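Local atomic coordinates of lactate dehydrogenase, adjacent gene encodes predicted malate dehydrogenase (Cryptosporidium parvum, PDB entry 4ND2), a protein that probably catalyses the reversible NAD(+)-dependent oxidation of (S)-lactate to pyruvate. Residues V23-V31 with V241-K249; R90-A98 with I309-P317. All blocks are in the same frame, centred on the assembly; numbering follows the deposited sequence.

Both contacts join the NAD-binding Rossmann domain to the C-terminal alpha/beta domain, on opposite sides of the chain's centre; their own centres are 31 Å apart and their nearest atoms about 14 Å. Along the sequence their segments alternate: both segments of the N-terminal domain come before both of the C-terminal domain, so each contact pairs an early with a late segment. Contact 1 (23-31 with 241-249) is buried packing away from the cofactor: the Val241 side chain lies about 13 Å from the bound 3-acetylpyridine adenine dinucleotide. Contact 2 (90-98 with 309-317) is only partly buried but reaches the substrate, because Arg90 binds pyruvate while its neighbours pack on the C-terminal helix.

Contact 1. Residues V23-V31 with V241-K249; sequences VGKDNLADV and VKMAEAYLK
With its CG swung opposite the backbone N (chi1 178°), Leu28 places both methyl branches against helix 234-248, and Leu248, whose CG lies beside its own backbone N (chi1 -69°), brings CD1 into the fork of Leu28, 3.8 Å from Leu28 CG. On the preceding turn the aliphatic part of Glu245 passes almost perpendicular to the leucine, Glu245 CG lying 3.8 Å from Leu28 CD2. One turn earlier still on the same helix, Val241 CG2 approaches Val23 CG2 to 4.0 Å and extends the apolar seam.

Leu28 owes its place to a Schellman motif closing helix 14-26, in which Asn27 has positive phi and Leu28 N bonds to Val23 O at 3.1 Å. This helix is the crossover of the first beta-alpha-beta unit of the Rossmann fold, between strands 6-10 and 30-34, and Ile7 of strand 6-10 also touches Val23, Ala29 and Leu248.

Beside the apolar seam two acids come close, crossing at about a right angle, with Asp26 OD2 and Glu245 OE2 4.0 Å apart and carboxylate planes turned by 68°. Two waters each donate to both oxygens; water 1 is 2.7 Å from Asp26 OD2. The outer oxygens have cationic partners that probably offset the like charges: Glu245 OE1 takes Lys242 NZ at 3.2 Å on its syn side and also pairs with Lys251, while Asp26 OD1 forms a salt bridge with Lys25 of the third subunit.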
loop_
_atom_site.group_PDB
_atom_site.type_symbol
_atom_site.label_atom_id
_atom_site.label_comp_id
_atom_site.label_asym_id
_atom_site.label_seq_id
_atom_site.Cartn_x
_atom_site.Cartn_y
_atom_site.Cartn_z
ATOM N N VAL A 23 0.531 -12.600 2.550
ATOM C CA VAL A 23 -0.582 -12.348 3.469
ATOM C C VAL A 23 -0.094 -11.517 4.653
ATOM O O VAL A 23 -0.732 -10.533 5.033
ATOM C CB VAL A 23 -1.219 -13.661 3.984
ATOM C CG1 VAL A 23 -2.134 -13.405 5.176
ATOM C CG2 VAL A 23 -1.990 -14.361 2.871
ATOM N N GLY A 24 1.037 -11.926 5.227
ATOM C CA GLY A 24 1.655 -11.201 6.332
ATOM C C GLY A 24 2.062 -9.791 5.947
ATOM O O GLY A 24 1.761 -8.837 6.662
ATOM N N LYS A 25 2.742 -9.660 4.810
ATOM C CA LYS A 25 3.165 -8.351 4.307
ATOM C C LYS A 25 1.987 -7.383 4.173
ATOM O O LYS A 25 2.085 -6.227 4.579
ATOM C CB LYS A 25 3.877 -8.496 2.961
ATOM C CG LYS A 25 4.331 -7.178 2.350
ATOM C CD LYS A 25 5.022 -7.389 1.014
ATOM C CE LYS A 25 5.661 -6.107 0.505
ATOM N NZ LYS A 25 4.706 -4.968 0.467
ATOM N N ASP A 26 0.880 -7.860 3.608
ATOM C CA ASP A 26 -0.311 -7.024 3.398
ATOM C C ASP A 26 -1.143 -6.826 4.669
ATOM O O ASP A 26 -2.093 -6.044 4.667
ATOM C CB ASP A 26 -1.212 -7.636 2.318
ATOM C CG ASP A 26 -0.546 -7.697 0.951
ATOM O OD1 ASP A 26 0.418 -6.943 0.701
ATOM O OD2 ASP A 26 -0.995 -8.507 0.116
ATOM N N ASN A 27 -0.798 -7.541 5.742
ATOM C CA ASN A 27 -1.610 -7.570 6.959
ATOM C C ASN A 27 -3.072 -7.932 6.657
ATOM O O ASN A 27 -4.001 -7.380 7.246
ATOM C CB ASN A 27 -1.517 -6.236 7.713
ATOM C CG ASN A 27 -2.087 -6.311 9.126
ATOM O OD1 ASN A 27 -2.016 -7.343 9.794
ATOM N ND2 ASN A 27 -2.652 -5.211 9.585
ATOM N N LEU A 28 -3.257 -8.867 5.728
ATOM C CA LEU A 28 -4.590 -9.339 5.346
ATOM C C LEU A 28 -5.208 -10.205 6.444
ATOM O O LEU A 28 -6.415 -10.150 6.686
ATOM C CB LEU A 28 -4.506 -10.134 4.040
ATOM C CG LEU A 28 -5.792 -10.749 3.485
ATOM C CD1 LEU A 28 -6.799 -9.666 3.128
ATOM C CD2 LEU A 28 -5.475 -11.616 2.277
ATOM N N ALA A 29 -4.376 -11.014 7.093
ATOM C CA ALA A 29 -4.836 -11.924 8.136
ATOM C C ALA A 29 -3.654 -12.490 8.913
ATOM O O ALA A 29 -2.493 -12.297 8.535
ATOM C CB ALA A 29 -5.636 -13.064 7.518
ATOM N N ASP A 30 -3.962 -13.174 10.008
ATOM C CA ASP A 30 -2.999 -14.061 10.653
ATOM C C ASP A 30 -2.901 -15.317 9.799
ATOM O O ASP A 30 -3.861 -15.688 9.119
ATOM C CB ASP A 30 -3.451 -14.448 12.063
ATOM C CG ASP A 30 -3.348 -13.302 13.056
ATOM O OD1 ASP A 30 -2.673 -12.286 12.778
ATOM O OD2 ASP A 30 -3.944 -13.436 14.143
ATOM N N VAL A 31 -1.749 -15.976 9.848
ATOM C CA VAL A 31 -1.505 -17.161 9.039
ATOM C C VAL A 31 -1.104 -18.350 9.909
ATOM O O VAL A 31 -0.286 -18.213 10.816
ATOM C CB VAL A 31 -0.389 -16.904 8.007
ATOM C CG1 VAL A 31 -0.108 -18.162 7.191
ATOM C CG2 VAL A 31 -0.767 -15.745 7.096
ATOM N N VAL A 241 -3.807 -15.412 -3.002
ATOM C CA VAL A 241 -4.001 -14.289 -2.083
ATOM C C VAL A 241 -5.079 -13.337 -2.611
ATOM O O VAL A 241 -5.916 -12.858 -1.844
ATOM C CB VAL A 241 -2.684 -13.516 -1.822
ATOM C CG1 VAL A 241 -2.940 -12.260 -0.997
ATOM C CG2 VAL A 241 -1.675 -14.405 -1.109
ATOM N N LYS A 242 -5.071 -13.080 -3.917
ATOM C CA LYS A 242 -6.103 -12.242 -4.531
ATOM C C LYS A 242 -7.489 -12.841 -4.300
ATOM O O LYS A 242 -8.440 -12.117 -4.013
ATOM C CB LYS A 242 -5.853 -12.059 -6.034
ATOM C CG LYS A 242 -4.548 -11.357 -6.400
ATOM C CD LYS A 242 -4.386 -9.981 -5.770
ATOM C CE LYS A 242 -5.417 -8.986 -6.288
ATOM N NZ LYS A 242 -5.226 -7.648 -5.667
ATOM N N MET A 243 -7.593 -14.164 -4.398
ATOM C CA MET A 243 -8.856 -14.861 -4.142
ATOM C C MET A 243 -9.267 -14.771 -2.672
ATOM O O MET A 243 -10.441 -14.567 -2.367
ATOM C CB MET A 243 -8.761 -16.325 -4.580
ATOM C CG MET A 243 -8.606 -16.493 -6.083
ATOM S SD MET A 243 -8.396 -18.203 -6.609
ATOM C CE MET A 243 -9.994 -18.889 -6.191
ATOM N N ALA A 244 -8.296 -14.916 -1.770
ATOM C CA ALA A 244 -8.545 -14.771 -0.335
ATOM C C ALA A 244 -9.002 -13.354 0.015
ATOM O O ALA A 244 -9.915 -13.181 0.827
ATOM C CB ALA A 244 -7.299 -15.138 0.463
ATOM N N GLU A 245 -8.360 -12.355 -0.595
ATOM C CA GLU A 245 -8.750 -10.945 -0.446
ATOM C C GLU A 245 -10.209 -10.699 -0.826
ATOM O O GLU A 245 -10.932 -9.995 -0.119
ATOM C CB GLU A 245 -7.894 -10.046 -1.339
ATOM C CG GLU A 245 -6.468 -9.800 -0.883
ATOM C CD GLU A 245 -5.674 -9.014 -1.914
ATOM O OE1 GLU A 245 -6.299 -8.389 -2.799
ATOM O OE2 GLU A 245 -4.427 -9.020 -1.848
ATOM N N ALA A 246 -10.616 -11.252 -1.966
ATOM C CA ALA A 246 -11.978 -11.084 -2.470
ATOM C C ALA A 246 -13.013 -11.580 -1.465
ATOM O O ALA A 246 -14.044 -10.939 -1.261
ATOM C CB ALA A 246 -12.145 -11.807 -3.797
ATOM N N TYR A 247 -12.728 -12.719 -0.838
ATOM C CA TYR A 247 -13.607 -13.283 0.176
ATOM C C TYR A 247 -13.599 -12.445 1.454
ATOM O O TYR A 247 -14.652 -12.028 1.933
ATOM C CB TYR A 247 -13.209 -14.732 0.495
ATOM C CG TYR A 247 -14.090 -15.381 1.536
ATOM C CD1 TYR A 247 -15.338 -15.893 1.195
ATOM C CD2 TYR A 247 -13.684 -15.474 2.865
ATOM C CE1 TYR A 247 -16.158 -16.478 2.145
ATOM C CE2 TYR A 247 -14.496 -16.064 3.822
ATOM C CZ TYR A 247 -15.731 -16.562 3.458
ATOM O OH TYR A 247 -16.537 -17.149 4.403
ATOM N N LEU A 248 -12.408 -12.201 1.996
ATOM C CA LEU A 248 -12.266 -11.530 3.291
ATOM C C LEU A 248 -12.759 -10.084 3.285
ATOM O O LEU A 248 -13.258 -9.601 4.297
ATOM C CB LEU A 248 -10.809 -11.581 3.769
ATOM C CG LEU A 248 -10.286 -12.969 4.160
ATOM C CD1 LEU A 248 -8.772 -12.954 4.329
ATOM C CD2 LEU A 248 -10.956 -13.458 5.432
ATOM N N LYS A 249 -12.615 -9.404 2.152
ATOM C CA LYS A 249 -13.053 -8.013 2.025
ATOM C C LYS A 249 -14.400 -7.871 1.307
ATOM O O LYS A 249 -14.861 -6.753 1.077
ATOM C CB LYS A 249 -11.975 -7.197 1.313
ATOM C CG LYS A 249 -10.686 -7.096 2.115
ATOM C CD LYS A 249 -9.540 -6.543 1.284
ATOM C CE LYS A 249 -8.439 -5.950 2.151
ATOM N NZ LYS A 249 -8.918 -4.928 3.130
HETATM O O HOH W 1 -3.580 -9.081 0.774
HETATM O O HOH W 2 -1.585 -8.937 -2.656
#

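Contact 2. Residues R90-A98 with I309-P317; sequences RSELLFGNA and ISKVLDNAP. With PYR (pyruvic acid), chain D; A3D (3-acetylpyridine adenine dinucleotide), chain C.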
loop_
_atom_site.group_PDB
_atom_site.type_symbol
_atom_site.label_atom_id
_atom_site.label_comp_id
_atom_site.label_asym_id
_atom_site.label_seq_id
_atom_site.Cartn_x
_atom_site.Cartn_y
_atom_site.Cartn_z
ATOM N N ARG A 90 -0.151 -32.415 -15.549
ATOM C CA ARG A 90 -0.513 -32.191 -14.147
ATOM C C ARG A 90 -1.249 -33.386 -13.531
ATOM O O ARG A 90 -1.232 -33.565 -12.313
ATOM C CB ARG A 90 -1.407 -30.952 -14.017
ATOM C CG ARG A 90 -0.772 -29.624 -14.407
ATOM C CD ARG A 90 -1.861 -28.569 -14.546
ATOM N NE ARG A 90 -1.377 -27.235 -14.902
ATOM C CZ ARG A 90 -1.208 -26.775 -16.144
ATOM N NH1 ARG A 90 -1.444 -27.542 -17.207
ATOM N NH2 ARG A 90 -0.783 -25.531 -16.329
ATOM N N SER A 91 -1.898 -34.191 -14.370
ATOM C CA SER A 91 -2.683 -35.337 -13.904
ATOM C C SER A 91 -1.834 -36.500 -13.371
ATOM O O SER A 91 -2.371 -37.428 -12.775
ATOM C CB SER A 91 -3.594 -35.840 -15.026
ATOM O OG SER A 91 -2.832 -36.347 -16.106
ATOM N N GLU A 92 -0.521 -36.448 -13.582
ATOM C CA GLU A 92 0.397 -37.449 -13.026
ATOM C C GLU A 92 0.323 -37.523 -11.496
ATOM O O GLU A 92 0.616 -38.563 -10.909
ATOM C CB GLU A 92 1.834 -37.150 -13.451
ATOM C CG GLU A 92 2.096 -37.348 -14.937
ATOM C CD GLU A 92 3.390 -36.703 -15.398
ATOM O OE1 GLU A 92 3.490 -36.377 -16.601
ATOM O OE2 GLU A 92 4.305 -36.517 -14.564
ATOM N N LEU A 93 -0.070 -36.419 -10.863
ATOM C CA LEU A 93 -0.191 -36.342 -9.407
ATOM C C LEU A 93 -1.561 -36.789 -8.887
ATOM O O LEU A 93 -1.805 -36.739 -7.681
ATOM C CB LEU A 93 0.069 -34.903 -8.941
ATOM C CG LEU A 93 1.354 -34.228 -9.430
ATOM C CD1 LEU A 93 1.391 -32.771 -8.990
ATOM C CD2 LEU A 93 2.580 -34.977 -8.929
ATOM N N LEU A 94 -2.442 -37.228 -9.789
ATOM C CA LEU A 94 -3.844 -37.506 -9.463
ATOM C C LEU A 94 -4.044 -38.421 -8.251
ATOM O O LEU A 94 -4.700 -38.037 -7.285
ATOM C CB LEU A 94 -4.549 -38.124 -10.677
ATOM C CG LEU A 94 -6.020 -38.519 -10.525
ATOM C CD1 LEU A 94 -6.882 -37.293 -10.271
ATOM C CD2 LEU A 94 -6.491 -39.263 -11.765
ATOM N N PHE A 95 -3.487 -39.628 -8.314
ATOM C CA PHE A 95 -3.786 -40.657 -7.314
ATOM C C PHE A 95 -3.255 -40.288 -5.931
ATOM O O PHE A 95 -3.965 -40.422 -4.936
ATOM C CB PHE A 95 -3.236 -42.023 -7.748
ATOM C CG PHE A 95 -3.824 -42.541 -9.038
ATOM C CD1 PHE A 95 -3.000 -42.959 -10.074
ATOM C CD2 PHE A 95 -5.201 -42.609 -9.217
ATOM C CE1 PHE A 95 -3.536 -43.435 -11.262
ATOM C CE2 PHE A 95 -5.742 -43.085 -10.402
ATOM C CZ PHE A 95 -4.909 -43.497 -11.425
ATOM N N GLY A 96 -2.015 -39.816 -5.879
ATOM C CA GLY A 96 -1.391 -39.433 -4.617
ATOM C C GLY A 96 -2.047 -38.233 -3.955
ATOM O O GLY A 96 -2.291 -38.239 -2.750
ATOM N N ASN A 97 -2.345 -37.200 -4.736
ATOM C CA ASN A 97 -2.918 -35.977 -4.170
ATOM C C ASN A 97 -4.381 -36.121 -3.769
ATOM O O ASN A 97 -4.825 -35.473 -2.822
ATOM C CB ASN A 97 -2.717 -34.796 -5.121
ATOM C CG ASN A 97 -1.266 -34.358 -5.193
ATOM O OD1 ASN A 97 -0.429 -34.805 -4.405
ATOM N ND2 ASN A 97 -0.959 -33.479 -6.134
ATOM N N ALA A 98 -5.120 -36.980 -4.464
ATOM C CA ALA A 98 -6.481 -37.315 -4.045
ATOM C C ALA A 98 -6.480 -37.869 -2.619
ATOM O O ALA A 98 -7.330 -37.507 -1.803
ATOM C CB ALA A 98 -7.098 -38.322 -4.998
ATOM N N ILE A 309 -10.352 -37.363 -16.757
ATOM C CA ILE A 309 -9.457 -37.496 -15.605
ATOM C C ILE A 309 -10.259 -37.803 -14.341
ATOM O O ILE A 309 -9.802 -38.553 -13.474
ATOM C CB ILE A 309 -8.592 -36.232 -15.406
ATOM C CG1 ILE A 309 -7.693 -36.013 -16.628
ATOM C CG2 ILE A 309 -7.718 -36.356 -14.161
ATOM C CD1 ILE A 309 -7.030 -34.653 -16.670
ATOM N N SER A 310 -11.455 -37.229 -14.248
ATOM C CA SER A 310 -12.361 -37.494 -13.136
ATOM C C SER A 310 -12.784 -38.967 -13.078
ATOM O O SER A 310 -12.906 -39.542 -11.996
ATOM C CB SER A 310 -13.598 -36.599 -13.245
ATOM O OG SER A 310 -14.474 -36.799 -12.152
ATOM N N LYS A 311 -13.007 -39.570 -14.245
ATOM C CA LYS A 311 -13.399 -40.981 -14.322
ATOM C C LYS A 311 -12.235 -41.917 -13.994
ATOM O O LYS A 311 -12.437 -42.982 -13.409
ATOM C CB LYS A 311 -13.984 -41.304 -15.700
ATOM C CG LYS A 311 -15.382 -40.735 -15.898
ATOM C CD LYS A 311 -15.764 -40.652 -17.367
ATOM C CE LYS A 311 -17.115 -39.976 -17.543
ATOM N NZ LYS A 311 -17.391 -39.644 -18.967
ATOM N N VAL A 312 -11.023 -41.511 -14.368
ATOM C CA VAL A 312 -9.810 -42.232 -13.981
ATOM C C VAL A 312 -9.693 -42.279 -12.452
ATOM O O VAL A 312 -9.335 -43.314 -11.884
ATOM C CB VAL A 312 -8.541 -41.587 -14.590
ATOM C CG1 VAL A 312 -7.272 -42.185 -13.990
ATOM C CG2 VAL A 312 -8.531 -41.745 -16.106
ATOM N N LEU A 313 -10.007 -41.163 -11.796
ATOM C CA LEU A 313 -9.966 -41.082 -10.335
ATOM C C LEU A 313 -11.026 -41.968 -9.688
ATOM O O LEU A 313 -10.751 -42.646 -8.697
ATOM C CB LEU A 313 -10.144 -39.634 -9.867
ATOM C CG LEU A 313 -10.057 -39.375 -8.359
ATOM C CD1 LEU A 313 -8.783 -39.963 -7.766
ATOM C CD2 LEU A 313 -10.143 -37.884 -8.075
ATOM N N ASP A 314 -12.233 -41.960 -10.253
ATOM C CA ASP A 314 -13.323 -42.815 -9.772
ATOM C C ASP A 314 -12.958 -44.302 -9.823
ATOM O O ASP A 314 -13.458 -45.088 -9.018
ATOM C CB ASP A 314 -14.603 -42.574 -10.584
ATOM C CG ASP A 314 -15.222 -41.207 -10.325
ATOM O OD1 ASP A 314 -14.970 -40.614 -9.255
ATOM O OD2 ASP A 314 -15.975 -40.729 -11.198
ATOM N N ASN A 315 -12.094 -44.676 -10.767
ATOM C CA ASN A 315 -11.605 -46.049 -10.893
ATOM C C ASN A 315 -10.135 -46.170 -10.486
ATOM O O ASN A 315 -9.358 -46.878 -11.129
ATOM C CB ASN A 315 -11.788 -46.537 -12.333
ATOM C CG ASN A 315 -13.213 -46.380 -12.824
ATOM O OD1 ASN A 315 -14.167 -46.607 -12.080
ATOM N ND2 ASN A 315 -13.367 -45.989 -14.083
ATOM N N ALA A 316 -9.759 -45.478 -9.412
ATOM C CA ALA A 316 -8.391 -45.524 -8.900
ATOM C C ALA A 316 -8.171 -46.821 -8.119
ATOM O O ALA A 316 -9.124 -47.377 -7.569
ATOM C CB ALA A 316 -8.118 -44.317 -8.013
ATOM N N PRO A 317 -6.915 -47.305 -8.063
ATOM C CA PRO A 317 -6.627 -48.565 -7.372
ATOM C C PRO A 317 -6.764 -48.449 -5.858
ATOM O O PRO A 317 -7.293 -49.346 -5.199
ATOM C CB PRO A 317 -5.174 -48.853 -7.759
ATOM C CG PRO A 317 -4.584 -47.512 -8.024
ATOM C CD PRO A 317 -5.692 -46.689 -8.615
HETATM C C PYR D . 0.942 -23.953 -13.516
HETATM O O PYR D . 1.986 -23.273 -13.388
HETATM O OXT PYR D . 0.019 -23.579 -14.272
HETATM C CA PYR D . 0.798 -25.216 -12.786
HETATM O O3 PYR D . -0.295 -25.756 -12.723
HETATM C CB PYR D . 1.998 -25.830 -12.129
HETATM P PA A3D C . 6.089 -28.405 -2.709
HETATM O O1A A3D C . 7.108 -27.302 -2.625
HETATM O O2A A3D C . 6.549 -29.820 -2.942
HETATM O O5B A3D C . 5.209 -28.383 -1.370
HETATM C C5B A3D C . 4.276 -29.407 -1.049
HETATM C C4B A3D C . 4.166 -29.464 0.466
HETATM O O4B A3D C . 3.063 -30.289 0.846
HETATM C C3B A3D C . 5.415 -30.053 1.122
HETATM O O3B A3D C . 5.996 -29.125 2.044
HETATM C C2B A3D C . 4.922 -31.303 1.827
HETATM O O2B A3D C . 5.575 -31.565 3.072
HETATM C C1B A3D C . 3.447 -31.003 2.018
HETATM N N9A A3D C . 2.622 -32.211 2.224
HETATM C C8A A3D C . 2.767 -33.425 1.660
HETATM N N7A A3D C . 1.807 -34.270 2.112
HETATM C C5A A3D C . 1.040 -33.592 2.980
HETATM C C6A A3D C . -0.142 -33.879 3.817
HETATM N N6A A3D C . -0.714 -35.108 3.819
HETATM N N1A A3D C . -0.630 -32.870 4.577
HETATM C C2A A3D C . -0.080 -31.639 4.593
HETATM N N3A A3D C . 0.996 -31.314 3.855
HETATM C C4A A3D C . 1.583 -32.231 3.047
HETATM O O3 A3D C . 4.986 -28.091 -3.847
HETATM P PN A3D C . 4.548 -26.612 -4.334
HETATM O O1N A3D C . 5.568 -26.111 -5.317
HETATM O O2N A3D C . 4.187 -25.765 -3.144
HETATM O O5D A3D C . 3.187 -26.951 -5.118
HETATM C C5D A3D C . 2.069 -27.440 -4.384
HETATM C C4D A3D C . 0.959 -27.929 -5.307
HETATM O O4D A3D C . 0.422 -26.829 -6.052
HETATM C C3D A3D C . 1.426 -28.959 -6.333
HETATM O O3D A3D C . 0.467 -30.012 -6.430
HETATM C C2D A3D C . 1.469 -28.198 -7.638
HETATM O O2D A3D C . 1.238 -29.012 -8.791
HETATM C C1D A3D C . 0.341 -27.204 -7.427
HETATM N N1N A3D C . 0.407 -26.034 -8.301
HETATM C C2N A3D C . -0.712 -25.659 -8.938
HETATM C C3N A3D C . -0.715 -24.558 -9.782
HETATM C C7N A3D C . -1.965 -24.138 -10.493
HETATM O O7N A3D C . -1.896 -23.209 -11.271
HETATM C C8N A3D C . -3.263 -24.839 -10.232
HETATM C C4N A3D C . 0.460 -23.839 -9.959
HETATM C C5N A3D C . 1.604 -24.242 -9.287
HETATM C C6N A3D C . 1.552 -25.354 -8.458
#
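Leu94 and Ala98 pack against Ile309, Val312 and Leu313 in the close part of this contact. Having its CG anti to the backbone N (chi1 179°), Leu94 directs CD1 at the Leu313 branches, 4.0 Å from Leu313 CD2, and CD2 at Val312, whose CG1 is 3.8 Å away from Leu94 CD2. Ile309 CG2 lies against the same leucine. Leu313 CD1 comes closer to Ala98 CB, 3.6 Å, a residue one turn after Leu94 on helix 94-111.

Toward solvent the packing passes to the exposed Phe95. Ala316 CB approaches its ring obliquely, 3.6 Å from Phe95 CE2, whereas Pro317 CD makes a CH-pi contact over one face, 4.2 Å from the ring centroid and 18° off the normal. Phe95 and Pro317 also touch a crystal neighbour, so the lattice may influence the placing of this tail.

On the 3-10 turn leading into the helix, the end of the Arg90 side chain leads off to the substrate. Its extended chain presents the guanidinium edge-on to pyruvate: Arg90 NE donates to the keto oxygen PYR O3 at 2.8 Å and Arg90 NH2 to PYR OXT at 2.9 Å, both nearly straight, while Trp220 makes a cation-pi contact with it. An active-site-loop arginine reaching the keto oxygen is as in other lactate dehydrogenases. Asn122, Arg153 and His177 supply further hydrogen bonds to pyruvate.

The short axes of 94-98 and 309-314 approach to 10.7 Å at -66°, and helix 124-135 packs against both partners, with Met127 against Leu94 and Val126 against Ile309 and Leu313.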